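Local coordinates for protein L544 (Acanthamoeba polyphaga mimivirus, PDB 4AMQ) that probably acts as a metal-dependent nucleotidyl transferase of the virion, with a nucleotidyltransferase domain joined to a helical domain, at residues 106-111 against 162-167; 110-115 against 178-183; 241-246 against 355-360; 247-252 against 267-272. All coordinates share one frame; numbering follows the deposited sequence.

Contact 1: residues 106-111 against 162-167; sequences CGTDDR and LYKLRW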
loop_
_atom_site.group_PDB
_atom_site.type_symbol
_atom_site.label_atom_id
_atom_site.label_comp_id
_atom_site.label_asym_id
_atom_site.label_seq_id
_atom_site.Cartn_x
_atom_site.Cartn_y
_atom_site.Cartn_z
ATOM N N CYS A 106 -0.514 -15.017 -3.031
ATOM C CA CYS A 106 -1.057 -16.262 -2.516
ATOM C C CYS A 106 0.087 -17.216 -2.205
ATOM O O CYS A 106 0.886 -17.543 -3.082
ATOM C CB CYS A 106 -2.003 -16.890 -3.543
ATOM S SG CYS A 106 -2.991 -18.280 -2.926
ATOM N N GLY A 107 0.172 -17.651 -0.953
ATOM C CA GLY A 107 1.194 -18.600 -0.550
ATOM C C GLY A 107 2.280 -17.986 0.309
ATOM O O GLY A 107 2.386 -16.767 0.417
ATOM N N THR A 108 3.087 -18.839 0.933
ATOM C CA THR A 108 4.202 -18.372 1.748
ATOM C C THR A 108 5.445 -19.223 1.530
ATOM O O THR A 108 5.353 -20.392 1.155
ATOM C CB THR A 108 3.856 -18.366 3.251
ATOM O OG1 THR A 108 3.422 -19.671 3.654
ATOM C CG2 THR A 108 2.760 -17.350 3.548
ATOM N N ASP A 109 6.605 -18.620 1.759
ATOM C CA ASP A 109 7.878 -19.324 1.687
ATOM C C ASP A 109 8.407 -19.488 3.106
ATOM O O ASP A 109 9.100 -18.612 3.625
ATOM C CB ASP A 109 8.875 -18.539 0.831
ATOM C CG ASP A 109 10.175 -19.288 0.613
ATOM O OD1 ASP A 109 10.409 -20.299 1.309
ATOM O OD2 ASP A 109 10.969 -18.860 -0.251
ATOM N N ASP A 110 8.076 -20.614 3.729
ATOM C CA ASP A 110 8.316 -20.811 5.158
ATOM C C ASP A 110 9.789 -20.778 5.579
ATOM O O ASP A 110 10.095 -20.745 6.774
ATOM C CB ASP A 110 7.640 -22.098 5.643
ATOM C CG ASP A 110 6.125 -21.986 5.663
ATOM O OD1 ASP A 110 5.613 -20.866 5.882
ATOM O OD2 ASP A 110 5.445 -23.013 5.456
ATOM N N ARG A 111 10.697 -20.782 4.605
ATOM C CA ARG A 111 12.124 -20.660 4.894
ATOM C C ARG A 111 12.419 -19.277 5.464
ATOM O O ARG A 111 13.448 -19.061 6.105
ATOM C CB ARG A 111 12.959 -20.892 3.633
ATOM C CG ARG A 111 12.758 -22.251 2.979
ATOM C CD ARG A 111 13.513 -22.351 1.651
ATOM N NE ARG A 111 13.083 -21.331 0.698
ATOM C CZ ARG A 111 13.740 -21.011 -0.415
ATOM N NH1 ARG A 111 14.871 -21.629 -0.727
ATOM N NH2 ARG A 111 13.269 -20.063 -1.215
ATOM N N LEU A 162 9.414 -11.735 0.709
ATOM C CA LEU A 162 10.000 -13.051 0.490
ATOM C C LEU A 162 9.195 -14.151 1.179
ATOM O O LEU A 162 9.107 -15.270 0.678
ATOM C CB LEU A 162 11.455 -13.068 0.961
ATOM C CG LEU A 162 12.395 -12.176 0.147
ATOM C CD1 LEU A 162 13.683 -11.885 0.905
ATOM C CD2 LEU A 162 12.688 -12.810 -1.204
ATOM N N TYR A 163 8.606 -13.826 2.326
ATOM C CA TYR A 163 7.738 -14.769 3.025
ATOM C C TYR A 163 6.414 -14.938 2.286
ATOM O O TYR A 163 5.981 -16.058 2.030
ATOM C CB TYR A 163 7.493 -14.327 4.470
ATOM C CG TYR A 163 6.513 -15.205 5.216
ATOM C CD1 TYR A 163 6.603 -16.588 5.149
ATOM C CD2 TYR A 163 5.504 -14.650 5.992
ATOM C CE1 TYR A 163 5.713 -17.394 5.825
ATOM C CE2 TYR A 163 4.609 -15.451 6.678
ATOM C CZ TYR A 163 4.718 -16.822 6.589
ATOM O OH TYR A 163 3.829 -17.627 7.266
ATOM N N LYS A 164 5.778 -13.822 1.940
ATOM C CA LYS A 164 4.533 -13.856 1.177
ATOM C C LYS A 164 4.819 -13.919 -0.320
ATOM O O LYS A 164 5.520 -13.065 -0.860
ATOM C CB LYS A 164 3.676 -12.629 1.486
ATOM C CG LYS A 164 3.392 -12.432 2.960
ATOM C CD LYS A 164 2.611 -13.600 3.544
ATOM C CE LYS A 164 1.175 -13.621 3.042
ATOM N NZ LYS A 164 0.391 -14.719 3.675
ATOM N N LEU A 165 4.272 -14.932 -0.987
ATOM C CA LEU A 165 4.503 -15.112 -2.412
ATOM C C LEU A 165 3.705 -14.122 -3.258
ATOM O O LEU A 165 2.476 -14.192 -3.329
ATOM C CB LEU A 165 4.180 -16.546 -2.834
ATOM C CG LEU A 165 5.073 -17.644 -2.249
ATOM C CD1 LEU A 165 4.630 -19.011 -2.738
ATOM C CD2 LEU A 165 6.531 -17.394 -2.608
ATOM N N ARG A 166 4.414 -13.195 -3.895
ATOM C CA ARG A 166 3.785 -12.262 -4.818
ATOM C C ARG A 166 3.979 -12.761 -6.244
ATOM O O ARG A 166 5.091 -12.743 -6.770
ATOM C CB ARG A 166 4.373 -10.855 -4.657
ATOM C CG ARG A 166 4.386 -10.347 -3.219
ATOM C CD ARG A 166 4.650 -8.843 -3.140
ATOM N NE ARG A 166 5.965 -8.470 -3.655
ATOM C CZ ARG A 166 6.481 -7.246 -3.571
ATOM N NH1 ARG A 166 5.795 -6.275 -2.987
ATOM N NH2 ARG A 166 7.685 -6.992 -4.066
ATOM N N TRP A 167 2.899 -13.222 -6.863
ATOM C CA TRP A 167 2.955 -13.726 -8.230
ATOM C C TRP A 167 2.737 -12.593 -9.233
ATOM O O TRP A 167 1.821 -11.785 -9.075
ATOM C CB TRP A 167 1.900 -14.819 -8.439
ATOM C CG TRP A 167 2.093 -16.028 -7.561
ATOM C CD1 TRP A 167 1.961 -16.083 -6.203
ATOM C CD2 TRP A 167 2.442 -17.352 -7.983
ATOM N NE1 TRP A 167 2.215 -17.356 -5.754
ATOM C CE2 TRP A 167 2.513 -18.154 -6.827
ATOM C CE3 TRP A 167 2.709 -17.935 -9.226
ATOM C CZ2 TRP A 167 2.837 -19.509 -6.876
ATOM C CZ3 TRP A 167 3.030 -19.281 -9.274
ATOM C CH2 TRP A 167 3.093 -20.052 -8.106
HETATM O O HOH W 1 10.616 -16.634 -1.660
#
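Thr108 and Lys164 face each other as an antiparallel non-hydrogen-bonded pair, their CA atoms 4.6 Å apart, where strand 99-108 meets strand 164-167 at one margin of the mixed sheet. Thr108 can be followed outward. Its CB lies 3.3 Å from Tyr163 CE1. From there CG2, set anti to the carbonyl carbon with OG1 at chi1 56°, reaches over one face of the Tyr163 ring, 3.9 Å from the centroid and 24° off the normal, a CH-pi contact displaced toward the rim. The same methyl packs beside the end of Lys164, whose chain is bent at chi2 and chi3. OG1, also beside the ring near CE1, makes a weak bond to Asp110 OD1, and that carboxylate oxygen sits in plane at the edge of the Tyr163 ring.

Backbone bonds flank the pair: Leu165 N to Gly107 O is nearly straight (174°), and Asp109 N reaches Tyr163 O at 2.7 Å. Farther along, the indole NE1 of Trp167 donates to Cys106 O at 3.0 Å, in the carbonyl plane. A water donates to both Asp109 OD2 and Leu162 O. Cys106 O, Gly107 O, Tyr163 O and Leu162 O thus each have a donor, while Thr108 contributes mostly apolar contact.

Contact 2: residues 110-115 against 178-183; sequences DRFLLT and ILRGGI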
loop_
_atom_site.group_PDB
_atom_site.type_symbol
_atom_site.label_atom_id
_atom_site.label_comp_id
_atom_site.label_asym_id
_atom_site.label_seq_id
_atom_site.Cartn_x
_atom_site.Cartn_y
_atom_site.Cartn_z
ATOM N N ASP A 110 8.076 -20.614 3.729
ATOM C CA ASP A 110 8.316 -20.811 5.158
ATOM C C ASP A 110 9.789 -20.778 5.579
ATOM O O ASP A 110 10.095 -20.745 6.774
ATOM C CB ASP A 110 7.640 -22.098 5.643
ATOM C CG ASP A 110 6.125 -21.986 5.663
ATOM O OD1 ASP A 110 5.613 -20.866 5.882
ATOM O OD2 ASP A 110 5.445 -23.013 5.456
ATOM N N ARG A 111 10.697 -20.782 4.605
ATOM C CA ARG A 111 12.124 -20.660 4.894
ATOM C C ARG A 111 12.419 -19.277 5.464
ATOM O O ARG A 111 13.448 -19.061 6.105
ATOM C CB ARG A 111 12.959 -20.892 3.633
ATOM C CG ARG A 111 12.758 -22.251 2.979
ATOM C CD ARG A 111 13.513 -22.351 1.651
ATOM N NE ARG A 111 13.083 -21.331 0.698
ATOM C CZ ARG A 111 13.740 -21.011 -0.415
ATOM N NH1 ARG A 111 14.871 -21.629 -0.727
ATOM N NH2 ARG A 111 13.269 -20.063 -1.215
ATOM N N PHE A 112 11.504 -18.343 5.222
ATOM C CA PHE A 112 11.615 -16.999 5.763
ATOM C C PHE A 112 10.687 -16.837 6.958
ATOM O O PHE A 112 10.496 -15.730 7.456
ATOM C CB PHE A 112 11.312 -15.959 4.680
ATOM C CG PHE A 112 12.298 -15.970 3.545
ATOM C CD1 PHE A 112 13.480 -15.257 3.636
ATOM C CD2 PHE A 112 12.046 -16.698 2.393
ATOM C CE1 PHE A 112 14.391 -15.267 2.602
ATOM C CE2 PHE A 112 12.955 -16.712 1.356
ATOM C CZ PHE A 112 14.128 -15.997 1.462
ATOM N N LEU A 113 10.108 -17.948 7.410
ATOM C CA LEU A 113 9.299 -17.941 8.623
ATOM C C LEU A 113 10.204 -18.054 9.843
ATOM O O LEU A 113 10.429 -19.147 10.362
ATOM C CB LEU A 113 8.272 -19.081 8.613
ATOM C CG LEU A 113 7.363 -19.166 9.844
ATOM C CD1 LEU A 113 6.786 -17.803 10.168
ATOM C CD2 LEU A 113 6.252 -20.177 9.638
ATOM N N LEU A 114 10.716 -16.915 10.296
ATOM C CA LEU A 114 11.646 -16.888 11.414
ATOM C C LEU A 114 10.952 -17.163 12.739
ATOM O O LEU A 114 9.729 -17.069 12.853
ATOM C CB LEU A 114 12.362 -15.537 11.473
ATOM C CG LEU A 114 13.822 -15.482 11.017
ATOM C CD1 LEU A 114 14.029 -16.325 9.777
ATOM C CD2 LEU A 114 14.252 -14.047 10.758
ATOM N N THR A 115 11.751 -17.521 13.736
ATOM C CA THR A 115 11.275 -17.622 15.103
ATOM C C THR A 115 11.942 -16.507 15.902
ATOM O O THR A 115 11.916 -16.507 17.130
ATOM C CB THR A 115 11.591 -19.002 15.713
ATOM O OG1 THR A 115 11.564 -19.996 14.681
ATOM C CG2 THR A 115 10.566 -19.358 16.782
ATOM N N ILE A 178 9.574 -19.372 -9.580
ATOM C CA ILE A 178 10.871 -19.755 -9.032
ATOM C C ILE A 178 11.198 -18.891 -7.819
ATOM O O ILE A 178 11.191 -17.664 -7.903
ATOM C CB ILE A 178 12.012 -19.599 -10.060
ATOM C CG1 ILE A 178 11.608 -20.164 -11.423
ATOM C CG2 ILE A 178 13.278 -20.276 -9.550
ATOM C CD1 ILE A 178 11.706 -21.668 -11.522
ATOM N N LEU A 179 11.486 -19.535 -6.695
ATOM C CA LEU A 179 11.837 -18.825 -5.471
ATOM C C LEU A 179 13.347 -18.666 -5.342
ATOM O O LEU A 179 14.112 -19.239 -6.118
ATOM C CB LEU A 179 11.294 -19.562 -4.243
ATOM C CG LEU A 179 9.790 -19.522 -3.948
ATOM C CD1 LEU A 179 9.014 -18.777 -5.027
ATOM C CD2 LEU A 179 9.245 -20.930 -3.760
ATOM N N ARG A 180 13.770 -17.879 -4.356
ATOM C CA ARG A 180 15.186 -17.713 -4.059
ATOM C C ARG A 180 15.863 -19.075 -3.944
ATOM O O ARG A 180 15.263 -20.037 -3.455
ATOM C CB ARG A 180 15.373 -16.936 -2.751
ATOM C CG ARG A 180 14.955 -15.470 -2.809
ATOM C CD ARG A 180 16.006 -14.607 -3.497
ATOM N NE ARG A 180 15.631 -13.195 -3.522
ATOM C CZ ARG A 180 15.965 -12.322 -2.576
ATOM N NH1 ARG A 180 16.672 -12.720 -1.529
ATOM N NH2 ARG A 180 15.588 -11.054 -2.668
ATOM N N GLY A 181 17.111 -19.154 -4.397
ATOM C CA GLY A 181 17.873 -20.387 -4.313
ATOM C C GLY A 181 17.549 -21.364 -5.425
ATOM O O GLY A 181 18.187 -22.408 -5.549
ATOM N N GLY A 182 16.548 -21.028 -6.233
ATOM C CA GLY A 182 16.166 -21.863 -7.358
ATOM C C GLY A 182 15.046 -22.843 -7.057
ATOM O O GLY A 182 14.770 -23.741 -7.854
ATOM N N ILE A 183 14.395 -22.671 -5.909
ATOM C CA ILE A 183 13.289 -23.543 -5.519
ATOM C C ILE A 183 12.067 -23.319 -6.408
ATOM O O ILE A 183 11.637 -22.187 -6.613
ATOM C CB ILE A 183 12.892 -23.334 -4.043
ATOM C CG1 ILE A 183 14.122 -23.446 -3.139
ATOM C CG2 ILE A 183 11.818 -24.333 -3.629
ATOM C CD1 ILE A 183 14.901 -24.733 -3.314
#
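A bend at chi3 (-59°) in an otherwise extended Arg111 chain carries its guanidinium to the 178-183 turn, while Arg180 CG, anti to its own carbonyl carbon, lies near the Phe112 ring. Arg111 grips the main-chain oxygen of Arg180 end-on: NH2 donates to Arg180 O at 3.0 Å and NH1 to Arg180 O at 3.2 Å. Both bonds lie within 2° of the guanidinium plane, yet the two nitrogens come from the same face of the carbonyl, NH1 standing well above its plane and NH2 tilted less. The adjoining NE/NH2 edge holds the Asp109 carboxylate, so NH2 serves a carboxylate and a peptide oxygen at once, which should fix the rotation of the group.

Ile183 CB lies over one guanidinium face. Leu179 CB meets Arg111 NH2 obliquely at 3.6 Å. Phe112 adds only a marginal touch, its CZ 4.4 Å from Arg180 CG.

The receiving turn, closed by Gly182 N to Leu179 O, runs into a G1 beta bulge in which Gly182 and Ile183 both face Leu179, and it connects strands 176-178 and 184-186 as a hairpin. At the surface of the nucleotidyltransferase domain, this hairpin end meets the 3-10 turn between strand 99-108 and helix 118-125. Phe112 and Arg180 both also touch Leu162 of helix 152-163, and Arg180 NH1 bonds Ile127 O.

Contact 3: residues 241-246 against 355-360; sequences SKEYYF and SVNKQS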
loop_
_atom_site.group_PDB
_atom_site.type_symbol
_atom_site.label_atom_id
_atom_site.label_comp_id
_atom_site.label_asym_id
_atom_site.label_seq_id
_atom_site.Cartn_x
_atom_site.Cartn_y
_atom_site.Cartn_z
ATOM N N SER A 241 8.230 6.649 17.087
ATOM C CA SER A 241 9.266 7.558 17.546
ATOM C C SER A 241 8.614 8.900 17.846
ATOM O O SER A 241 8.274 9.195 18.993
ATOM C CB SER A 241 10.346 7.714 16.476
ATOM O OG SER A 241 10.766 6.447 15.998
ATOM N N LYS A 242 8.427 9.702 16.801
ATOM C CA LYS A 242 7.740 10.984 16.924
ATOM C C LYS A 242 7.037 11.377 15.620
ATOM O O LYS A 242 6.979 12.555 15.266
ATOM C CB LYS A 242 8.711 12.081 17.374
ATOM C CG LYS A 242 9.190 11.922 18.813
ATOM C CD LYS A 242 10.594 12.481 18.999
ATOM C CE LYS A 242 11.369 11.707 20.060
ATOM N NZ LYS A 242 11.301 12.337 21.399
ATOM N N GLU A 243 6.514 10.381 14.907
ATOM C CA GLU A 243 5.695 10.629 13.725
ATOM C C GLU A 243 4.305 11.063 14.180
ATOM O O GLU A 243 3.365 10.266 14.184
ATOM C CB GLU A 243 5.589 9.369 12.861
ATOM C CG GLU A 243 6.906 8.886 12.271
ATOM C CD GLU A 243 7.685 7.994 13.216
ATOM O OE1 GLU A 243 7.168 7.681 14.310
ATOM O OE2 GLU A 243 8.819 7.601 12.863
ATOM N N TYR A 244 4.183 12.331 14.555
ATOM C CA TYR A 244 2.997 12.827 15.249
ATOM C C TYR A 244 1.701 12.751 14.447
ATOM O O TYR A 244 0.618 12.665 15.021
ATOM C CB TYR A 244 3.239 14.251 15.755
ATOM C CG TYR A 244 4.330 14.324 16.802
ATOM C CD1 TYR A 244 4.283 13.520 17.935
ATOM C CD2 TYR A 244 5.419 15.175 16.644
ATOM C CE1 TYR A 244 5.281 13.573 18.892
ATOM C CE2 TYR A 244 6.423 15.234 17.595
ATOM C CZ TYR A 244 6.348 14.432 18.717
ATOM O OH TYR A 244 7.344 14.487 19.665
ATOM N N TYR A 245 1.807 12.791 13.123
ATOM C CA TYR A 245 0.626 12.664 12.278
ATOM C C TYR A 245 0.072 11.244 12.324
ATOM O O TYR A 245 -1.135 11.039 12.464
ATOM C CB TYR A 245 0.944 13.048 10.837
ATOM C CG TYR A 245 -0.206 12.801 9.893
ATOM C CD1 TYR A 245 -1.373 13.546 9.986
ATOM C CD2 TYR A 245 -0.130 11.823 8.912
ATOM C CE1 TYR A 245 -2.427 13.326 9.133
ATOM C CE2 TYR A 245 -1.183 11.597 8.045
ATOM C CZ TYR A 245 -2.327 12.354 8.161
ATOM O OH TYR A 245 -3.382 12.141 7.304
ATOM N N PHE A 246 0.960 10.265 12.207
ATOM C CA PHE A 246 0.546 8.870 12.205
ATOM C C PHE A 246 0.192 8.369 13.605
ATOM O O PHE A 246 -0.508 7.367 13.757
ATOM C CB PHE A 246 1.613 7.998 11.541
ATOM C CG PHE A 246 1.786 8.281 10.073
ATOM C CD1 PHE A 246 0.928 7.716 9.141
ATOM C CD2 PHE A 246 2.788 9.128 9.626
ATOM C CE1 PHE A 246 1.074 7.982 7.790
ATOM C CE2 PHE A 246 2.937 9.397 8.278
ATOM C CZ PHE A 246 2.081 8.821 7.358
ATOM N N SER A 355 7.131 17.466 7.426
ATOM C CA SER A 355 6.211 18.594 7.517
ATOM C C SER A 355 4.901 18.247 8.228
ATOM O O SER A 355 4.479 18.958 9.137
ATOM C CB SER A 355 5.920 19.165 6.128
ATOM O OG SER A 355 5.060 20.289 6.210
ATOM N N VAL A 356 4.258 17.159 7.816
ATOM C CA VAL A 356 2.960 16.808 8.380
ATOM C C VAL A 356 3.077 16.426 9.856
ATOM O O VAL A 356 2.203 16.741 10.660
ATOM C CB VAL A 356 2.254 15.691 7.576
ATOM C CG1 VAL A 356 2.882 14.331 7.858
ATOM C CG2 VAL A 356 0.768 15.674 7.893
ATOM N N ASN A 357 4.167 15.755 10.206
ATOM C CA ASN A 357 4.434 15.402 11.595
ATOM C C ASN A 357 4.606 16.637 12.474
ATOM O O ASN A 357 4.122 16.677 13.606
ATOM C CB ASN A 357 5.670 14.504 11.687
ATOM C CG ASN A 357 5.397 13.094 11.208
ATOM O OD1 ASN A 357 4.299 12.572 11.393
ATOM N ND2 ASN A 357 6.392 12.469 10.589
ATOM N N LYS A 358 5.293 17.643 11.941
ATOM C CA LYS A 358 5.518 18.892 12.660
ATOM C C LYS A 358 4.205 19.619 12.922
ATOM O O LYS A 358 3.948 20.072 14.037
ATOM C CB LYS A 358 6.458 19.803 11.869
ATOM C CG LYS A 358 6.808 21.100 12.582
ATOM C CD LYS A 358 7.298 22.159 11.606
ATOM C CE LYS A 358 7.881 23.355 12.344
ATOM N NZ LYS A 358 6.965 23.863 13.404
ATOM N N GLN A 359 3.377 19.729 11.889
ATOM C CA GLN A 359 2.099 20.419 12.000
ATOM C C GLN A 359 1.088 19.614 12.809
ATOM O O GLN A 359 0.012 20.113 13.142
ATOM C CB GLN A 359 1.520 20.702 10.613
ATOM C CG GLN A 359 2.381 21.593 9.733
ATOM C CD GLN A 359 1.803 21.750 8.343
ATOM O OE1 GLN A 359 0.741 22.349 8.160
ATOM N NE2 GLN A 359 2.491 21.198 7.351
ATOM N N SER A 360 1.434 18.368 13.119
ATOM C CA SER A 360 0.509 17.468 13.804
ATOM C C SER A 360 0.788 17.346 15.302
ATOM O O SER A 360 -0.080 16.925 16.063
ATOM C CB SER A 360 0.538 16.078 13.164
ATOM O OG SER A 360 -0.140 16.071 11.923
#
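Asn357 and Tyr245 make the polar centre of this contact: Tyr245 N donates to Asn357 OD1 at 3.0 Å, with an angle of 158° at the hydrogen, in the carbonyl plane and on a lone pair of the amide oxygen. Tyr244 N is also close to that oxygen, but its angle is too poor for a bond. The closely packed part lies on the Tyr245 side. With CG anti to the backbone N (chi1 174°), the ring is carried across Val356, whose CG2 sits over one face, 3.9 Å from the centroid and offset toward the rim. Ser360 OG lies near the ring plane at the edge, 3.4 Å from Tyr245 CD1, and is itself bonded to Val356 O at 2.7 Å, one turn back.

These contacts join the segment leading into helix 248-254 to the long helix 334-368 of the helical domain. Just before Tyr244 the chain makes an inverse gamma turn centred on Glu243. Tyr245 OH hydrogen-bonds Ile269 O of helix 259-272.

Tyr244 stays close at its base, CB 3.4 Å from Asn357 O, but its ring meets that oxygen only at an edge and its end leads away. Beyond it the contact is looser. Glu243 runs alongside Asn357, its carboxylate turned 78° from the amide, and its CB comes no nearer than 3.8 Å to Asn357 OD1. Lys242 barely grazes the helix, its O 4.3 Å from Asn357 CB.

Contact 4: residues 247-252 against 267-272; sequences MLFPLR and YIIETK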
loop_
_atom_site.group_PDB
_atom_site.type_symbol
_atom_site.label_atom_id
_atom_site.label_comp_id
_atom_site.label_asym_id
_atom_site.label_seq_id
_atom_site.Cartn_x
_atom_site.Cartn_y
_atom_site.Cartn_z
ATOM N N MET A 247 0.661 9.082 14.624
ATOM C CA MET A 247 0.328 8.752 16.003
ATOM C C MET A 247 -1.087 9.206 16.353
ATOM O O MET A 247 -1.616 8.853 17.405
ATOM C CB MET A 247 1.348 9.365 16.963
ATOM C CG MET A 247 2.756 8.808 16.788
ATOM S SD MET A 247 4.049 9.889 17.433
ATOM C CE MET A 247 3.742 9.780 19.196
ATOM N N LEU A 248 -1.698 9.991 15.468
ATOM C CA LEU A 248 -3.095 10.377 15.630
ATOM C C LEU A 248 -4.020 9.201 15.332
ATOM O O LEU A 248 -5.140 9.143 15.835
ATOM C CB LEU A 248 -3.451 11.547 14.708
ATOM C CG LEU A 248 -2.823 12.915 14.984
ATOM C CD1 LEU A 248 -3.217 13.894 13.889
ATOM C CD2 LEU A 248 -3.233 13.447 16.348
ATOM N N PHE A 249 -3.547 8.272 14.502
ATOM C CA PHE A 249 -4.337 7.110 14.102
ATOM C C PHE A 249 -4.671 6.187 15.281
ATOM O O PHE A 249 -5.803 5.719 15.398
ATOM C CB PHE A 249 -3.635 6.327 12.984
ATOM C CG PHE A 249 -3.648 7.023 11.647
ATOM C CD1 PHE A 249 -2.991 8.230 11.469
ATOM C CD2 PHE A 249 -4.326 6.471 10.570
ATOM C CE1 PHE A 249 -3.007 8.870 10.236
ATOM C CE2 PHE A 249 -4.345 7.107 9.340
ATOM C CZ PHE A 249 -3.683 8.306 9.172
ATOM N N PRO A 250 -3.688 5.908 16.151
ATOM C CA PRO A 250 -4.040 5.172 17.373
ATOM C C PRO A 250 -5.040 5.955 18.224
ATOM O O PRO A 250 -5.951 5.364 18.804
ATOM C CB PRO A 250 -2.702 5.050 18.108
ATOM C CG PRO A 250 -1.674 5.115 17.025
ATOM C CD PRO A 250 -2.231 6.070 16.003
ATOM N N LEU A 251 -4.880 7.274 18.284
ATOM C CA LEU A 251 -5.796 8.111 19.052
ATOM C C LEU A 251 -7.212 8.043 18.489
ATOM O O LEU A 251 -8.181 7.981 19.240
ATOM C CB LEU A 251 -5.314 9.563 19.090
ATOM C CG LEU A 251 -3.952 9.830 19.732
ATOM C CD1 LEU A 251 -3.692 11.326 19.813
ATOM C CD2 LEU A 251 -3.870 9.194 21.111
ATOM N N ARG A 252 -7.329 8.054 17.164
ATOM C CA ARG A 252 -8.638 7.981 16.527
ATOM C C ARG A 252 -9.323 6.661 16.870
ATOM O O ARG A 252 -10.534 6.616 17.080
ATOM C CB ARG A 252 -8.531 8.161 15.009
ATOM C CG ARG A 252 -9.878 8.096 14.289
ATOM C CD ARG A 252 -9.763 8.488 12.822
ATOM N NE ARG A 252 -8.846 7.622 12.087
ATOM C CZ ARG A 252 -8.570 7.749 10.793
ATOM N NH1 ARG A 252 -9.140 8.713 10.078
ATOM N NH2 ARG A 252 -7.722 6.912 10.213
ATOM N N TYR A 267 -11.611 14.915 11.015
ATOM C CA TYR A 267 -11.397 16.152 10.280
ATOM C C TYR A 267 -9.910 16.453 10.134
ATOM O O TYR A 267 -9.433 16.768 9.046
ATOM C CB TYR A 267 -12.100 17.323 10.965
ATOM C CG TYR A 267 -11.776 18.654 10.328
ATOM C CD1 TYR A 267 -12.541 19.153 9.284
ATOM C CD2 TYR A 267 -10.695 19.406 10.766
ATOM C CE1 TYR A 267 -12.240 20.366 8.695
ATOM C CE2 TYR A 267 -10.388 20.618 10.186
ATOM C CZ TYR A 267 -11.161 21.093 9.150
ATOM O OH TYR A 267 -10.851 22.304 8.573
ATOM N N ILE A 268 -9.184 16.350 11.241
ATOM C CA ILE A 268 -7.757 16.647 11.261
ATOM C C ILE A 268 -6.969 15.724 10.338
ATOM O O ILE A 268 -6.168 16.180 9.519
ATOM C CB ILE A 268 -7.191 16.536 12.687
ATOM C CG1 ILE A 268 -7.886 17.540 13.610
ATOM C CG2 ILE A 268 -5.687 16.760 12.687
ATOM C CD1 ILE A 268 -7.530 17.377 15.068
ATOM N N ILE A 269 -7.203 14.424 10.482
ATOM C CA ILE A 269 -6.485 13.417 9.713
ATOM C C ILE A 269 -6.857 13.448 8.231
ATOM O O ILE A 269 -5.983 13.442 7.364
ATOM C CB ILE A 269 -6.744 12.003 10.282
ATOM C CG1 ILE A 269 -6.229 11.911 11.723
ATOM C CG2 ILE A 269 -6.099 10.941 9.405
ATOM C CD1 ILE A 269 -6.575 10.615 12.427
ATOM N N GLU A 270 -8.156 13.506 7.947
ATOM C CA GLU A 270 -8.656 13.300 6.590
ATOM C C GLU A 270 -8.904 14.579 5.777
ATOM O O GLU A 270 -8.903 14.544 4.546
ATOM C CB GLU A 270 -9.930 12.449 6.623
ATOM C CG GLU A 270 -9.773 11.120 7.353
ATOM C CD GLU A 270 -8.765 10.199 6.688
ATOM O OE1 GLU A 270 -8.268 10.542 5.594
ATOM O OE2 GLU A 270 -8.473 9.125 7.257
ATOM N N THR A 271 -9.124 15.702 6.450
ATOM C CA THR A 271 -9.382 16.947 5.729
ATOM C C THR A 271 -8.227 17.936 5.850
ATOM O O THR A 271 -7.637 18.338 4.848
ATOM C CB THR A 271 -10.706 17.614 6.169
ATOM O OG1 THR A 271 -11.803 16.759 5.832
ATOM C CG2 THR A 271 -10.895 18.950 5.463
ATOM N N LYS A 272 -7.901 18.321 7.076
ATOM C CA LYS A 272 -6.824 19.276 7.293
ATOM C C LYS A 272 -5.495 18.774 6.734
ATOM O O LYS A 272 -4.765 19.526 6.089
ATOM C CB LYS A 272 -6.685 19.603 8.778
ATOM C CG LYS A 272 -5.631 20.651 9.067
ATOM C CD LYS A 272 -5.654 21.063 10.526
ATOM C CE LYS A 272 -4.502 22.000 10.838
ATOM N NZ LYS A 272 -4.545 23.227 9.993
#
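Glu270 OE2 takes a salt bridge from Arg252 NH1 at 2.9 Å, nearly straight at 175°, and a second from Arg59 NH1; Glu270 OE1 is held by Lys277. Toward Arg252, OE2 uses its anti lone pair, and the carboxylate lies within 17° of the guanidinium plane. Arg252 NH1 is shared in turn with Glu266. Such surrounding positive charge would favour an ionised Glu270.

Helices 248-254 and 259-272 meet here within the helical domain; the axes of the segments 248-252 and 267-272 run 124° apart in direction and come within 10.9 Å of each other. The second helix carries a wider pi-type turn at 268-272, where Tyr267 O accepts from both Thr271 N and Lys272 N.

Ile269 packs between the helices. Its CD1 sits over one guanidinium face of Arg252, 3.8 Å from Arg252 NE, while CG2, anti to the backbone N, reaches Phe249 CZ at 3.6 Å. Beyond it, Leu248 CD1 meets Ile268 CG2 at 4.0 Å, the two side chains crossing at about a right angle.

Contacts 1 and 2 belong to the nucleotidyltransferase domain, contacts 3 and 4 to the helical domain; the centres of contacts 1 and 4 are about 33 Å apart, on opposite sides of the chain's centre. Contacts 1 and 2 share Asp110 and Arg111 and touch through Leu165 and Leu179, but one is strand pairing, partly buried, and the other a surface contact built on an arginine and a peptide oxygen. Contact 4 is the buried one, mixing aliphatic packing with ion pairs, whereas partly buried contact 3 relies on an amide and a CH-pi contact. Consecutive segments 241-246 and 247-252 join these two, whose centres lie about 11 Å apart.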